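PDB 3QVE: HMG box-containing protein 1 from Homo sapiens, which represses transcription at the promoters of target genes, acting in the regulation of the cell cycle and the Wnt pathway. Local coordinates for residues A[20-25]-A[82-87]. Numbering follows the deposited sequence.
Sequences FHKGSN and GTVEDG. With EDO (1,2-ethanediol), chain H; EDO (1,2-ethanediol), chain K.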
loop_
_atom_site.group_PDB
_atom_site.type_symbol
_atom_site.label_atom_id
_atom_site.label_comp_id
_atom_site.label_asym_id
_atom_site.label_seq_id
_atom_site.Cartn_x
_atom_site.Cartn_y
_atom_site.Cartn_z
ATOM N N PHE A 20 6.781 9.486 -2.354
ATOM C CA PHE A 20 7.195 9.834 -1.021
ATOM C C PHE A 20 7.155 11.352 -0.858
ATOM O O PHE A 20 7.601 12.088 -1.729
ATOM C CB PHE A 20 8.611 9.316 -0.766
ATOM C CG PHE A 20 8.681 7.851 -0.600
ATOM C CD1 PHE A 20 8.486 7.289 0.658
ATOM C CD2 PHE A 20 8.885 7.012 -1.678
ATOM C CE1 PHE A 20 8.520 5.935 0.831
ATOM C CE2 PHE A 20 8.912 5.653 -1.506
ATOM C CZ PHE A 20 8.748 5.109 -0.246
ATOM N N HIS A 21 6.575 11.831 0.226
ATOM C CA HIS A 21 6.485 13.272 0.417
ATOM C C HIS A 21 7.820 13.864 0.895
ATOM O O HIS A 21 8.068 15.041 0.702
ATOM C CB HIS A 21 5.377 13.620 1.430
ATOM C CG HIS A 21 3.985 13.335 0.954
ATOM N ND1 HIS A 21 2.895 14.062 1.389
ATOM C CD2 HIS A 21 3.496 12.390 0.108
ATOM C CE1 HIS A 21 1.798 13.593 0.814
ATOM N NE2 HIS A 21 2.136 12.582 0.029
ATOM N N LYS A 22 8.669 13.063 1.543
ATOM C CA LYS A 22 9.966 13.548 2.007
ATOM C C LYS A 22 11.066 12.727 1.387
ATOM O O LYS A 22 10.826 11.662 0.826
ATOM C CB LYS A 22 10.097 13.477 3.531
ATOM C CG LYS A 22 9.078 14.358 4.283
ATOM C CD LYS A 22 9.584 15.695 4.718
ATOM C CE LYS A 22 8.488 16.493 5.453
ATOM N NZ LYS A 22 8.213 15.912 6.810
ATOM N N GLY A 23 12.281 13.250 1.460
ATOM C CA GLY A 23 13.452 12.516 0.967
ATOM C C GLY A 23 13.973 13.008 -0.365
ATOM O O GLY A 23 13.499 13.999 -0.901
ATOM N N SER A 24 14.947 12.286 -0.904
ATOM C CA SER A 24 15.658 12.749 -2.089
ATOM C C SER A 24 14.838 12.590 -3.372
ATOM O O SER A 24 15.107 13.286 -4.342
ATOM C CB SER A 24 17.047 12.076 -2.210
ATOM O OG SER A 24 16.978 10.667 -2.026
ATOM N N ASN A 25 13.836 11.710 -3.395
ATOM C CA ASN A 25 13.032 11.550 -4.610
ATOM C C ASN A 25 11.579 11.719 -4.237
ATOM O O ASN A 25 11.001 10.832 -3.571
ATOM C CB ASN A 25 13.294 10.183 -5.264
ATOM C CG ASN A 25 12.644 10.040 -6.657
ATOM O OD1 ASN A 25 11.771 10.802 -7.046
ATOM N ND2 ASN A 25 13.103 9.062 -7.411
ATOM N N GLY A 82 3.978 7.019 10.817
ATOM C CA GLY A 82 4.017 7.219 12.267
ATOM C C GLY A 82 5.197 8.043 12.791
ATOM O O GLY A 82 5.312 8.205 13.982
ATOM N N THR A 83 6.065 8.532 11.908
ATOM C CA THR A 83 7.215 9.367 12.243
ATOM C C THR A 83 7.248 10.541 11.307
ATOM O O THR A 83 7.323 10.347 10.079
ATOM C CB THR A 83 8.503 8.583 11.957
ATOM O OG1 THR A 83 8.582 7.463 12.845
ATOM C CG2 THR A 83 9.667 9.415 12.146
ATOM N N VAL A 84 7.224 11.751 11.845
ATOM C CA VAL A 84 7.212 12.957 11.007
ATOM C C VAL A 84 8.371 13.051 10.035
ATOM O O VAL A 84 8.195 13.422 8.869
ATOM C CB VAL A 84 7.125 14.256 11.859
ATOM C CG1 VAL A 84 7.232 15.513 10.969
ATOM C CG2 VAL A 84 5.801 14.261 12.688
ATOM N N GLU A 85 9.552 12.659 10.490
ATOM C CA GLU A 85 10.773 12.831 9.698
ATOM C C GLU A 85 10.773 11.928 8.474
ATOM O O GLU A 85 11.353 12.287 7.460
ATOM C CB GLU A 85 12.067 12.612 10.533
ATOM C CG GLU A 85 11.885 11.966 11.942
ATOM C CD GLU A 85 11.115 12.884 12.928
ATOM O OE1 GLU A 85 10.063 12.459 13.489
ATOM O OE2 GLU A 85 11.555 14.055 13.095
ATOM N N ASP A 86 10.132 10.757 8.569
ATOM C CA ASP A 86 10.014 9.855 7.415
ATOM C C ASP A 86 9.069 10.392 6.326
ATOM O O ASP A 86 9.268 10.119 5.121
ATOM C CB ASP A 86 9.544 8.465 7.876
ATOM C CG ASP A 86 10.645 7.709 8.588
ATOM O OD1 ASP A 86 11.745 8.240 8.635
ATOM O OD2 ASP A 86 10.427 6.610 9.093
ATOM N N GLY A 87 8.065 11.154 6.751
ATOM C CA GLY A 87 7.116 11.780 5.845
ATOM C C GLY A 87 6.011 10.839 5.387
ATOM O O GLY A 87 6.117 9.593 5.508
HETATM C C1 EDO H . 12.281 9.814 3.463
HETATM O O1 EDO H . 11.724 8.795 4.312
HETATM C C2 EDO H . 12.848 10.992 4.274
HETATM O O2 EDO H . 14.099 10.673 4.893
HETATM C C1 EDO K . 12.667 17.622 3.480
HETATM O O1 EDO K . 12.077 17.783 2.176
HETATM C C2 EDO K . 13.402 16.310 3.403
HETATM O O2 EDO K . 13.183 15.938 2.051
HETATM O O HOH W 1 8.019 10.477 2.670
#
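Lys22 reaches over Gly87 with its aliphatic chain and ends at the carbonyl of Val84, and every approach within 4.5 Å between 20-25 and 82-87 is made by this residue. CG rests on the bare CA of Gly87 at 3.6 Å, where the lack of a side chain lets the lysine lie close. Farther out, NZ makes a weak hydrogen bond of 3.2 Å to Val84 O, an acceptor that also takes a weak bond from Gly87 N. The chain gets there by bending twice, at chi2 (-97°) and again at chi4 (72°), with an extended step between. At its root, CB stands 3.8 Å from Asp86 O. This carbonyl is the other polar meeting point: a water bridges it to the backbone of Lys22, donating to Asp86 O (2.8 Å) and accepting from Lys22 N (2.9 Å), while O1 of one ethanediol donates to the same oxygen. The water also lies at the ring edge of Phe20, in its plane. O2 of a second ethanediol accepts from Gly23 N at 2.9 Å; both diols probably come from the crystallisation liquor.

In the AXH domain, strands 17-20 and 89-94 are antiparallel neighbours of the six-stranded sheet, and the contact lies at the surface where the loop leaving the first meets the loop entering the second. Residues 84-86 have helical backbone angles but lack the regular helical bonds. Backbone hydrogen bonds between His21 and Leu88 continue the pairing up to the contact, and His21 NE2 bonds Thr90 OG1. Beneath, Gly87 O is held by the hydroxyl of Tyr54, whose ring meets Phe20 edge-to-face.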